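Local structure of DNA protection during starvation protein (Brevibacillus brevis, 1N1Q) at residues Arg15-Trp20 / Ser70-Leu75; Ala61-Ser66 / Ala121-Thr126; Glu81-Glu86 / Val108-Val113; Val113-Ala118 / Asp128-Ile133. The protein probably protects DNA in stationary phase by binding it and by oxidising iron(II) with hydrogen peroxide, storing the product as a mineral inside a hollow sphere of twelve subunits. One frame throughout, in Å; residues are numbered along the deposited sequence.

Contact 1. Residues Arg15-Trp20 / Ser70-Leu75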
loop_
_atom_site.group_PDB
_atom_site.type_symbol
_atom_site.label_atom_id
_atom_site.label_comp_id
_atom_site.label_asym_id
_atom_site.label_seq_id
_atom_site.Cartn_x
_atom_site.Cartn_y
_atom_site.Cartn_z
ATOM N N ARG A 15 5.988 -2.587 32.529
ATOM C CA ARG A 15 6.417 -1.313 33.089
ATOM C C ARG A 15 7.312 -0.635 32.053
ATOM O O ARG A 15 7.256 0.576 31.859
ATOM C CB ARG A 15 7.204 -1.556 34.370
ATOM C CG ARG A 15 7.049 -0.477 35.419
ATOM C CD ARG A 15 7.976 0.699 35.190
ATOM N NE ARG A 15 8.347 1.298 36.470
ATOM C CZ ARG A 15 8.999 0.644 37.429
ATOM N NH1 ARG A 15 9.353 -0.625 37.248
ATOM N NH2 ARG A 15 9.284 1.249 38.575
ATOM N N GLN A 16 8.139 -1.432 31.385
ATOM C CA GLN A 16 9.034 -0.900 30.372
ATOM C C GLN A 16 8.289 -0.633 29.069
ATOM O O GLN A 16 8.664 0.245 28.295
ATOM C CB GLN A 16 10.208 -1.853 30.151
ATOM C CG GLN A 16 11.067 -2.029 31.393
ATOM C CD GLN A 16 11.379 -0.705 32.078
ATOM O OE1 GLN A 16 11.804 0.255 31.432
ATOM N NE2 GLN A 16 11.165 -0.647 33.391
ATOM N N VAL A 17 7.235 -1.403 28.823
ATOM C CA VAL A 17 6.419 -1.190 27.637
ATOM C C VAL A 17 5.828 0.204 27.807
ATOM O O VAL A 17 5.845 1.011 26.884
ATOM C CB VAL A 17 5.255 -2.215 27.534
ATOM C CG1 VAL A 17 4.243 -1.749 26.488
ATOM C CG2 VAL A 17 5.795 -3.591 27.145
ATOM N N ALA A 18 5.334 0.486 29.013
ATOM C CA ALA A 18 4.736 1.782 29.306
ATOM C C ALA A 18 5.774 2.896 29.172
ATOM O O ALA A 18 5.491 3.952 28.599
ATOM C CB ALA A 18 4.143 1.780 30.714
ATOM N N ASN A 19 6.975 2.654 29.699
ATOM C CA ASN A 19 8.042 3.649 29.633
ATOM C C ASN A 19 8.404 3.996 28.199
ATOM O O ASN A 19 8.536 5.171 27.856
ATOM C CB ASN A 19 9.299 3.159 30.360
ATOM C CG ASN A 19 9.219 3.355 31.858
ATOM O OD1 ASN A 19 8.499 4.227 32.333
ATOM N ND2 ASN A 19 9.976 2.562 32.608
ATOM N N TRP A 20 8.570 2.976 27.362
ATOM C CA TRP A 20 8.932 3.206 25.974
ATOM C C TRP A 20 7.812 3.787 25.129
ATOM O O TRP A 20 8.075 4.455 24.124
ATOM C CB TRP A 20 9.493 1.923 25.354
ATOM C CG TRP A 20 10.897 1.680 25.810
ATOM C CD1 TRP A 20 11.322 0.756 26.724
ATOM C CD2 TRP A 20 12.048 2.451 25.454
ATOM N NE1 TRP A 20 12.669 0.910 26.964
ATOM C CE2 TRP A 20 13.139 1.945 26.198
ATOM C CE3 TRP A 20 12.263 3.527 24.580
ATOM C CZ2 TRP A 20 14.427 2.477 26.096
ATOM C CZ3 TRP A 20 13.544 4.059 24.477
ATOM C CH2 TRP A 20 14.609 3.533 25.234
ATOM N N SER A 70 -0.434 -10.206 29.091
ATOM C CA SER A 70 -1.068 -9.295 28.151
ATOM C C SER A 70 -0.316 -7.980 28.257
ATOM O O SER A 70 -0.158 -7.436 29.346
ATOM C CB SER A 70 -2.544 -9.086 28.491
ATOM O OG SER A 70 -3.340 -10.142 27.974
ATOM N N PRO A 71 0.170 -7.462 27.119
ATOM C CA PRO A 71 0.919 -6.205 27.084
ATOM C C PRO A 71 0.115 -4.937 27.287
ATOM O O PRO A 71 -1.045 -4.850 26.889
ATOM C CB PRO A 71 1.559 -6.227 25.706
ATOM C CG PRO A 71 0.457 -6.852 24.877
ATOM C CD PRO A 71 0.026 -8.021 25.759
ATOM N N ILE A 72 0.740 -3.945 27.905
ATOM C CA ILE A 72 0.060 -2.682 28.083
ATOM C C ILE A 72 -0.058 -2.135 26.672
ATOM O O ILE A 72 0.932 -2.043 25.932
ATOM C CB ILE A 72 0.847 -1.800 29.056
ATOM C CG1 ILE A 72 0.396 -2.213 30.475
ATOM C CG2 ILE A 72 0.674 -0.291 28.738
ATOM C CD1 ILE A 72 1.259 -1.674 31.594
ATOM N N ALA A 73 -1.291 -1.808 26.293
ATOM C CA ALA A 73 -1.546 -1.347 24.944
ATOM C C ALA A 73 -2.564 -0.225 24.783
ATOM O O ALA A 73 -3.432 -0.282 23.916
ATOM C CB ALA A 73 -1.944 -2.544 24.075
ATOM N N THR A 74 -2.452 0.787 25.633
ATOM C CA THR A 74 -3.304 1.969 25.576
ATOM C C THR A 74 -2.433 3.077 26.130
ATOM O O THR A 74 -1.486 2.804 26.876
ATOM C CB THR A 74 -4.574 1.861 26.457
ATOM O OG1 THR A 74 -4.194 1.744 27.832
ATOM C CG2 THR A 74 -5.428 0.665 26.035
ATOM N N LEU A 75 -2.726 4.317 25.755
ATOM C CA LEU A 75 -1.949 5.441 26.249
ATOM C C LEU A 75 -2.277 5.670 27.713
ATOM O O LEU A 75 -1.409 6.046 28.501
ATOM C CB LEU A 75 -2.258 6.709 25.448
ATOM C CG LEU A 75 -2.060 6.659 23.933
ATOM C CD1 LEU A 75 -2.080 8.084 23.392
ATOM C CD2 LEU A 75 -0.735 5.985 23.591
#
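Val17 and Ala18, on helix 4-33 of the Dps four-helix bundle, meet Ile72 in the long connection that carries the chain from helix 39-66 past the short helix 75-81 towards helix 93-120. The connection passes over the outside of the first helix, and Ile72 is the residue it turns inward. Val17 touches it with CG1 alone: this methyl lies 3.4 Å from the backbone oxygen Ile72 O and 4.3 Å from Ile72 CB. A first torsion of 166° sets Val17 CG1 trans to the backbone nitrogen and carries it out toward the loop. One residue on, Ala18 CB reaches the branch methyl Ile72 CG2 at 4.5 Å, a loose van der Waals contact. No hydrogen bond joins the two segments directly. The loop is tied to the helix instead by Asn14, whose side-chain amide binds both Ile72 N and Ser70 O. Further along, Thr74 stands at the N-cap of helix 75-81, its OG1 binding Ala77 N. Pro71 and Ala73 pack on Trp32 of the second subunit, so the same loop also lies at the interface with that subunit, and the side chain of Val17 is about 12 Å from a bound diiron group. On another side of helix 4-33, turned from the loop, two amides meet: Asn19 ND2 donates to Gln16 OE1 at 3.2 Å with a nearly straight N-H of 174°, leaving within the plane of its own amide but arriving 45° above the carbonyl plane of Gln16.

Contact 2. Residues Ala61-Ser66 / Ala121-Thr126. With FEO (mu-oxo-diiron), chain E.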
loop_
_atom_site.group_PDB
_atom_site.type_symbol
_atom_site.label_atom_id
_atom_site.label_comp_id
_atom_site.label_asym_id
_atom_site.label_seq_id
_atom_site.Cartn_x
_atom_site.Cartn_y
_atom_site.Cartn_z
ATOM N N ALA A 61 6.553 -5.962 24.382
ATOM C CA ALA A 61 5.170 -6.425 24.397
ATOM C C ALA A 61 5.052 -7.871 23.918
ATOM O O ALA A 61 4.298 -8.666 24.472
ATOM C CB ALA A 61 4.315 -5.521 23.528
ATOM N N GLU A 62 5.798 -8.218 22.881
ATOM C CA GLU A 62 5.734 -9.576 22.370
ATOM C C GLU A 62 6.390 -10.593 23.287
ATOM O O GLU A 62 6.018 -11.766 23.270
ATOM C CB GLU A 62 6.294 -9.627 20.944
ATOM C CG GLU A 62 5.299 -8.999 19.982
ATOM C CD GLU A 62 5.758 -8.944 18.548
ATOM O OE1 GLU A 62 6.929 -9.266 18.267
ATOM O OE2 GLU A 62 4.931 -8.558 17.699
ATOM N N ARG A 63 7.337 -10.143 24.104
ATOM C CA ARG A 63 7.967 -11.041 25.061
ATOM C C ARG A 63 6.902 -11.311 26.134
ATOM O O ARG A 63 6.786 -12.429 26.641
ATOM C CB ARG A 63 9.222 -10.399 25.675
ATOM C CG ARG A 63 9.945 -11.281 26.690
ATOM C CD ARG A 63 10.354 -12.623 26.082
ATOM N NE ARG A 63 10.733 -13.591 27.108
ATOM C CZ ARG A 63 10.777 -14.904 26.915
ATOM N NH1 ARG A 63 10.471 -15.415 25.731
ATOM N NH2 ARG A 63 11.094 -15.707 27.919
ATOM N N VAL A 64 6.119 -10.286 26.470
ATOM C CA VAL A 64 5.047 -10.444 27.456
ATOM C C VAL A 64 4.099 -11.533 26.959
ATOM O O VAL A 64 3.731 -12.445 27.697
ATOM C CB VAL A 64 4.236 -9.133 27.641
ATOM C CG1 VAL A 64 2.938 -9.419 28.405
ATOM C CG2 VAL A 64 5.071 -8.100 28.393
ATOM N N LEU A 65 3.707 -11.428 25.697
ATOM C CA LEU A 65 2.814 -12.408 25.096
ATOM C C LEU A 65 3.446 -13.804 25.098
ATOM O O LEU A 65 2.771 -14.798 25.355
ATOM C CB LEU A 65 2.488 -12.004 23.654
ATOM C CG LEU A 65 1.622 -10.755 23.448
ATOM C CD1 LEU A 65 1.776 -10.244 22.025
ATOM C CD2 LEU A 65 0.170 -11.096 23.746
ATOM N N SER A 66 4.744 -13.864 24.813
ATOM C CA SER A 66 5.474 -15.121 24.769
ATOM C C SER A 66 5.543 -15.838 26.112
ATOM O O SER A 66 5.774 -17.048 26.145
ATOM C CB SER A 66 6.889 -14.887 24.237
ATOM O OG SER A 66 6.842 -14.461 22.887
ATOM N N ALA A 121 13.049 -15.878 38.584
ATOM C CA ALA A 121 11.904 -16.654 38.138
ATOM C C ALA A 121 12.381 -17.625 37.066
ATOM O O ALA A 121 11.581 -18.252 36.383
ATOM C CB ALA A 121 10.832 -15.736 37.574
ATOM N N ASP A 122 13.699 -17.736 36.935
ATOM C CA ASP A 122 14.313 -18.599 35.940
ATOM C C ASP A 122 13.825 -18.245 34.535
ATOM O O ASP A 122 13.611 -19.121 33.695
ATOM C CB ASP A 122 14.029 -20.070 36.250
ATOM C CG ASP A 122 14.710 -20.539 37.534
ATOM O OD1 ASP A 122 15.871 -20.146 37.764
ATOM O OD2 ASP A 122 14.084 -21.292 38.305
ATOM N N ASP A 123 13.640 -16.952 34.291
ATOM C CA ASP A 123 13.212 -16.478 32.983
ATOM C C ASP A 123 14.407 -15.722 32.396
ATOM O O ASP A 123 14.409 -14.487 32.320
ATOM C CB ASP A 123 12.002 -15.551 33.105
ATOM C CG ASP A 123 11.458 -15.126 31.748
ATOM O OD1 ASP A 123 12.111 -15.450 30.729
ATOM O OD2 ASP A 123 10.399 -14.470 31.700
ATOM N N GLU A 124 15.422 -16.485 32.003
ATOM C CA GLU A 124 16.651 -15.943 31.442
ATOM C C GLU A 124 16.443 -15.227 30.114
ATOM O O GLU A 124 17.126 -14.242 29.823
ATOM C CB GLU A 124 17.660 -17.065 31.244
ATOM C CG GLU A 124 19.022 -16.822 31.867
ATOM C CD GLU A 124 18.988 -16.845 33.385
ATOM O OE1 GLU A 124 18.200 -17.641 33.951
ATOM O OE2 GLU A 124 19.758 -16.080 34.008
ATOM N N ALA A 125 15.508 -15.720 29.308
ATOM C CA ALA A 125 15.223 -15.106 28.009
ATOM C C ALA A 125 14.767 -13.669 28.217
ATOM O O ALA A 125 15.161 -12.765 27.470
ATOM C CB ALA A 125 14.147 -15.895 27.276
ATOM N N THR A 126 13.932 -13.454 29.229
ATOM C CA THR A 126 13.456 -12.108 29.508
ATOM C C THR A 126 14.618 -11.246 30.002
ATOM O O THR A 126 14.788 -10.108 29.561
ATOM C CB THR A 126 12.343 -12.114 30.564
ATOM O OG1 THR A 126 11.156 -12.681 29.993
ATOM C CG2 THR A 126 12.060 -10.697 31.058
HETATM FE FE1 FEO E . 5.324 -7.210 16.175
HETATM FE FE2 FEO E . 7.014 -9.668 14.668
HETATM O O FEO E . 6.211 -7.864 14.628
HETATM O O HOH W 1 5.472 -10.740 13.543
#
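Arg63 reaches from helix 39-66 to the N-cap of helix 124-148, bonding both the capping carboxylate of Asp123 and the hydroxyl of Thr126, so Asp123 OD1 serves two donors at once. Arg63 NH2 makes a salt bridge to Asp123 OD1 at 3.0 Å, arriving on the syn side of the carboxylate, while Thr126 N makes the capping bond to the same oxygen at 3.1 Å from well above that plane. Arg63 NE gives its hydrogen almost straight, at 170°, to Thr126 OG1, 3.1 Å away; this hydroxyl in turn donates a hydrogen bond to Asp123 OD2 at 2.6 Å, closing a polar ring. Both acceptors sit at the rim of the guanidinium, close to its plane, and Ala125 CB presses on one face, 3.1 Å from Arg63 NH2. The arginine chain leaves CB trans to the backbone nitrogen (chi1 -180°) and then bends at chi2, which swings the guanidinium onto the helix start. An alanine here is likely to leave Asp123 without its charged mate, Thr126 OG1 without a donor, and a gap over Ala125. Just before the cap, helix 93-120 closes in a Schellman motif, with Asp122, in the left-handed region, as C-prime. The residue next to Arg63 faces elsewhere: Glu62 OE2 binds the first iron at 2.1 Å, together with Asp58 and with His31 of the second subunit. That sharing of ligands across a two-fold interface is the mark of the Dps ferroxidase centre, built here on the same helix, 39-66, from which Arg63 reaches the 121-126 turn.

Contact 3. Residues Glu81-Glu86 / Val108-Val113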
loop_
_atom_site.group_PDB
_atom_site.type_symbol
_atom_site.label_atom_id
_atom_site.label_comp_id
_atom_site.label_asym_id
_atom_site.label_seq_id
_atom_site.Cartn_x
_atom_site.Cartn_y
_atom_site.Cartn_z
ATOM N N GLU A 81 1.298 3.489 34.292
ATOM C CA GLU A 81 2.393 2.648 34.757
ATOM C C GLU A 81 3.811 3.160 34.537
ATOM O O GLU A 81 4.730 2.740 35.236
ATOM C CB GLU A 81 2.258 1.256 34.132
ATOM C CG GLU A 81 0.971 0.526 34.491
ATOM C CD GLU A 81 0.775 0.400 35.990
ATOM O OE1 GLU A 81 1.776 0.186 36.695
ATOM O OE2 GLU A 81 -0.376 0.504 36.465
ATOM N N ALA A 82 3.997 4.059 33.577
ATOM C CA ALA A 82 5.333 4.580 33.288
ATOM C C ALA A 82 5.947 5.379 34.434
ATOM O O ALA A 82 5.248 6.099 35.152
ATOM C CB ALA A 82 5.294 5.446 32.032
ATOM N N SER A 83 7.262 5.245 34.597
ATOM C CA SER A 83 7.990 5.980 35.621
ATOM C C SER A 83 8.606 7.193 34.936
ATOM O O SER A 83 9.089 8.122 35.584
ATOM C CB SER A 83 9.089 5.110 36.245
ATOM O OG SER A 83 9.964 4.600 35.264
ATOM N N ILE A 84 8.573 7.176 33.607
ATOM C CA ILE A 84 9.105 8.272 32.806
ATOM C C ILE A 84 8.071 9.408 32.665
ATOM O O ILE A 84 6.907 9.149 32.370
ATOM C CB ILE A 84 9.513 7.763 31.400
ATOM C CG1 ILE A 84 10.527 6.622 31.546
ATOM C CG2 ILE A 84 10.040 8.924 30.562
ATOM C CD1 ILE A 84 11.786 6.775 30.747
ATOM N N LYS A 85 8.491 10.658 32.892
ATOM C CA LYS A 85 7.605 11.831 32.776
ATOM C C LYS A 85 7.614 12.361 31.337
ATOM O O LYS A 85 8.584 12.169 30.610
ATOM C CB LYS A 85 8.054 12.964 33.718
ATOM C CG LYS A 85 8.139 12.602 35.192
ATOM C CD LYS A 85 6.805 12.164 35.769
ATOM C CE LYS A 85 6.876 12.138 37.293
ATOM N NZ LYS A 85 5.713 11.439 37.915
ATOM N N GLU A 86 6.536 13.036 30.943
ATOM C CA GLU A 86 6.420 13.585 29.595
ATOM C C GLU A 86 7.165 14.908 29.529
ATOM O O GLU A 86 7.460 15.510 30.562
ATOM C CB GLU A 86 4.941 13.766 29.235
ATOM C CG GLU A 86 4.151 12.468 29.381
ATOM C CD GLU A 86 2.995 12.368 28.411
ATOM O OE1 GLU A 86 1.887 12.840 28.737
ATOM O OE2 GLU A 86 3.207 11.822 27.309
ATOM N N VAL A 108 18.094 2.354 33.209
ATOM C CA VAL A 108 19.178 1.401 33.458
ATOM C C VAL A 108 18.995 0.795 34.848
ATOM O O VAL A 108 19.144 -0.412 35.035
ATOM C CB VAL A 108 20.567 2.082 33.375
ATOM C CG1 VAL A 108 21.634 1.202 34.037
ATOM C CG2 VAL A 108 20.940 2.308 31.914
ATOM N N GLY A 109 18.657 1.644 35.813
ATOM C CA GLY A 109 18.441 1.170 37.167
ATOM C C GLY A 109 17.255 0.224 37.237
ATOM O O GLY A 109 17.320 -0.815 37.898
ATOM N N GLU A 110 16.167 0.578 36.558
ATOM C CA GLU A 110 14.977 -0.263 36.557
ATOM C C GLU A 110 15.239 -1.569 35.822
ATOM O O GLU A 110 14.732 -2.623 36.214
ATOM C CB GLU A 110 13.795 0.472 35.910
ATOM C CG GLU A 110 13.352 1.720 36.667
ATOM C CD GLU A 110 12.066 2.322 36.124
ATOM O OE1 GLU A 110 11.605 1.899 35.042
ATOM O OE2 GLU A 110 11.518 3.234 36.775
ATOM N N LEU A 111 16.032 -1.505 34.756
ATOM C CA LEU A 111 16.336 -2.705 33.986
ATOM C C LEU A 111 17.137 -3.696 34.825
ATOM O O LEU A 111 16.938 -4.907 34.731
ATOM C CB LEU A 111 17.084 -2.335 32.700
ATOM C CG LEU A 111 16.182 -1.726 31.606
ATOM C CD1 LEU A 111 17.039 -1.152 30.482
ATOM C CD2 LEU A 111 15.224 -2.796 31.075
ATOM N N LYS A 112 18.035 -3.184 35.662
ATOM C CA LYS A 112 18.829 -4.061 36.523
ATOM C C LYS A 112 17.912 -4.796 37.500
ATOM O O LYS A 112 18.061 -5.994 37.728
ATOM C CB LYS A 112 19.875 -3.254 37.303
ATOM C CG LYS A 112 21.019 -2.710 36.452
ATOM C CD LYS A 112 21.960 -1.870 37.291
ATOM C CE LYS A 112 23.067 -1.260 36.442
ATOM N NZ LYS A 112 23.880 -0.281 37.216
ATOM N N VAL A 113 16.958 -4.072 38.076
ATOM C CA VAL A 113 16.017 -4.673 39.015
ATOM C C VAL A 113 15.137 -5.722 38.331
ATOM O O VAL A 113 14.950 -6.820 38.852
ATOM C CB VAL A 113 15.104 -3.595 39.656
ATOM C CG1 VAL A 113 13.923 -4.254 40.372
ATOM C CG2 VAL A 113 15.906 -2.755 40.643
#
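Ser83 OG donates a short hydrogen bond of 2.6 Å to Glu110 OE2, and this one bond carries the whole contact. The hydroxyl comes in on the syn side of the carboxylate, 19° out of its plane, which also brings Ser83 OG to 3.2 Å from the other oxygen, Glu110 OE1. Behind the hydroxyl, Ser83 CB lies 3.1 Å from Glu110 OE2. The two backbones stay well apart, with Ser83 CA and Glu110 CA 9.4 Å from each other; the gap is spanned mainly by the glutamate, whose chain runs extended beyond CG (chi2 -172°). On the serine side, OG stands between the backbone nitrogen and the carbonyl carbon (chi1 55°), which turns it to the helix. In the next shell, helix 4-33 fixes both partners. Gln16 NE2 donates to Glu110 OE1, Asn19 ND2 adds a weak bond to the same oxygen, and Arg15 NH2 forms a long, weak ion pair with Glu110 OE2. Asn19 OD1, meanwhile, accepts from both Ser83 N and Ile84 N and so holds the loop beside the carboxylate. With these donors and a positive charge nearby, Glu110 would be expected to stay ionised. Farther along the loop, Glu86 accepts from Leu75 N and Ala76 N of the second subunit, at the start of that subunit's short helix. Within its own chain, loop 81-86 runs along helices 4-33 and 93-120: Ala82 packs on Val22, Ile84 on Leu23 and Leu107, while Leu111, elsewhere on helix 93-120, leans on Ile133 of helix 124-148.

Contact 4. Residues Val113-Ala118 / Asp128-Ile133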
loop_
_atom_site.group_PDB
_atom_site.type_symbol
_atom_site.label_atom_id
_atom_site.label_comp_id
_atom_site.label_asym_id
_atom_site.label_seq_id
_atom_site.Cartn_x
_atom_site.Cartn_y
_atom_site.Cartn_z
ATOM N N VAL A 113 16.958 -4.072 38.076
ATOM C CA VAL A 113 16.017 -4.673 39.015
ATOM C C VAL A 113 15.137 -5.722 38.331
ATOM O O VAL A 113 14.950 -6.820 38.852
ATOM C CB VAL A 113 15.104 -3.595 39.656
ATOM C CG1 VAL A 113 13.923 -4.254 40.372
ATOM C CG2 VAL A 113 15.906 -2.755 40.643
ATOM N N ALA A 114 14.604 -5.378 37.161
ATOM C CA ALA A 114 13.745 -6.291 36.413
ATOM C C ALA A 114 14.482 -7.566 36.009
ATOM O O ALA A 114 13.921 -8.663 36.065
ATOM C CB ALA A 114 13.193 -5.586 35.177
ATOM N N ARG A 115 15.731 -7.419 35.587
ATOM C CA ARG A 115 16.524 -8.574 35.184
ATOM C C ARG A 115 16.698 -9.513 36.371
ATOM O O ARG A 115 16.567 -10.729 36.235
ATOM C CB ARG A 115 17.888 -8.127 34.669
ATOM C CG ARG A 115 17.851 -7.430 33.310
ATOM C CD ARG A 115 19.199 -6.791 33.031
ATOM N NE ARG A 115 20.268 -7.679 33.468
ATOM C CZ ARG A 115 21.352 -7.290 34.131
ATOM N NH1 ARG A 115 21.536 -6.012 34.434
ATOM N NH2 ARG A 115 22.231 -8.195 34.541
ATOM N N ASP A 116 16.986 -8.941 37.538
ATOM C CA ASP A 116 17.175 -9.749 38.733
ATOM C C ASP A 116 15.914 -10.535 39.061
ATOM O O ASP A 116 15.972 -11.697 39.454
ATOM C CB ASP A 116 17.558 -8.882 39.926
ATOM C CG ASP A 116 17.611 -9.676 41.221
ATOM O OD1 ASP A 116 16.650 -9.592 42.009
ATOM O OD2 ASP A 116 18.602 -10.398 41.436
ATOM N N VAL A 117 14.766 -9.898 38.891
ATOM C CA VAL A 117 13.501 -10.558 39.153
ATOM C C VAL A 117 13.241 -11.649 38.118
ATOM O O VAL A 117 12.746 -12.728 38.461
ATOM C CB VAL A 117 12.338 -9.549 39.136
ATOM C CG1 VAL A 117 11.010 -10.286 39.138
ATOM C CG2 VAL A 117 12.423 -8.643 40.345
ATOM N N ALA A 118 13.586 -11.373 36.862
ATOM C CA ALA A 118 13.409 -12.355 35.805
ATOM C C ALA A 118 14.321 -13.540 36.078
ATOM O O ALA A 118 13.897 -14.691 35.960
ATOM C CB ALA A 118 13.727 -11.737 34.434
ATOM N N ASP A 128 17.745 -11.562 29.386
ATOM C CA ASP A 128 18.635 -11.271 28.272
ATOM C C ASP A 128 18.137 -10.125 27.393
ATOM O O ASP A 128 18.919 -9.260 26.995
ATOM C CB ASP A 128 18.835 -12.523 27.419
ATOM C CG ASP A 128 19.930 -12.344 26.379
ATOM O OD1 ASP A 128 21.101 -12.202 26.774
ATOM O OD2 ASP A 128 19.610 -12.330 25.173
ATOM N N MET A 129 16.841 -10.111 27.088
ATOM C CA MET A 129 16.283 -9.046 26.259
ATOM C C MET A 129 16.427 -7.706 26.976
ATOM O O MET A 129 16.764 -6.687 26.372
ATOM C CB MET A 129 14.798 -9.299 25.969
ATOM C CG MET A 129 13.885 -8.277 26.605
ATOM S SD MET A 129 12.249 -8.313 25.912
ATOM C CE MET A 129 12.541 -7.669 24.336
ATOM N N LEU A 130 16.139 -7.707 28.273
ATOM C CA LEU A 130 16.238 -6.483 29.060
ATOM C C LEU A 130 17.688 -6.011 29.092
ATOM O O LEU A 130 17.960 -4.812 29.057
ATOM C CB LEU A 130 15.746 -6.726 30.490
ATOM C CG LEU A 130 14.268 -7.111 30.626
ATOM C CD1 LEU A 130 13.951 -7.424 32.080
ATOM C CD2 LEU A 130 13.393 -5.975 30.114
ATOM N N ASP A 131 18.611 -6.966 29.157
ATOM C CA ASP A 131 20.038 -6.663 29.195
ATOM C C ASP A 131 20.467 -5.960 27.901
ATOM O O ASP A 131 21.231 -4.992 27.940
ATOM C CB ASP A 131 20.828 -7.962 29.401
ATOM C CG ASP A 131 22.278 -7.724 29.826
ATOM O OD1 ASP A 131 22.561 -6.695 30.469
ATOM O OD2 ASP A 131 23.120 -8.595 29.535
ATOM N N ALA A 132 19.966 -6.440 26.764
ATOM C CA ALA A 132 20.295 -5.832 25.478
ATOM C C ALA A 132 19.844 -4.370 25.427
ATOM O O ALA A 132 20.557 -3.518 24.903
ATOM C CB ALA A 132 19.658 -6.630 24.328
ATOM N N ILE A 133 18.666 -4.073 25.970
ATOM C CA ILE A 133 18.180 -2.688 25.987
ATOM C C ILE A 133 19.099 -1.878 26.905
ATOM O O ILE A 133 19.525 -0.771 26.569
ATOM C CB ILE A 133 16.728 -2.557 26.544
ATOM C CG1 ILE A 133 15.697 -3.016 25.504
ATOM C CG2 ILE A 133 16.440 -1.095 26.914
ATOM C CD1 ILE A 133 15.897 -4.386 25.001
#
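Arg115 lays its aliphatic stem along Leu130 before ending over Asp131. From CB the chain first reaches CG, which sits 3.6 Å from Leu130 CB and 4.1 Å from the methyl Leu130 CD1; the two side chains lie alongside, pointing opposite ways. Arg115 CD then comes over the backbone of the facing helix, 3.9 Å from Asp131 N. A bend at the third torsion (chi3 40°) turns the guanidinium so that one face looks at the aspartate. These helices are the last two of the ferritin-like four-helix bundle, an antiparallel pair joined by a tight turn; the axes of segments 113-118 and 128-133 approach to 9.2 Å, their directions 164° apart. Arg115 NE stands 3.9 Å from Asp131 OD1, a long salt bridge: the oxygen lies 3.8 Å above the guanidinium plane, over the middle of the group, so charge alone acts and no N-H is aimed at it. At the tip, NH1 finds its stronger partner in Glu134. A leucine in its place would probably leave Asp131 and Glu134 without their shared positive charge. Deeper in the interface, Ala114 CB meets Leu130 CD1 at 3.7 Å, with Leu13 of helix 4-33 also against Leu130.

In the fold
Contact 1 is the buried one, apolar and without a direct hydrogen bond; contact 3 lies toward the surface and consists of one short polar bond. Contacts 2 and 4 are partly buried, and each uses an arginine, in plane with its acceptors in contact 2, face-on to a carboxylate in contact 4. Contacts 3 and 4 share Val113 and helix 93-120, while contacts 2 and 4 share helix 124-148, and Met129 SD of that helix touches Arg63 CB of helix 39-66. Contacts 1 and 3 are joined by the amides of Gln16 and Asn19. Contacts 1, 2 and 3 also meet the second subunit, whereas contact 4 stays within its own chain.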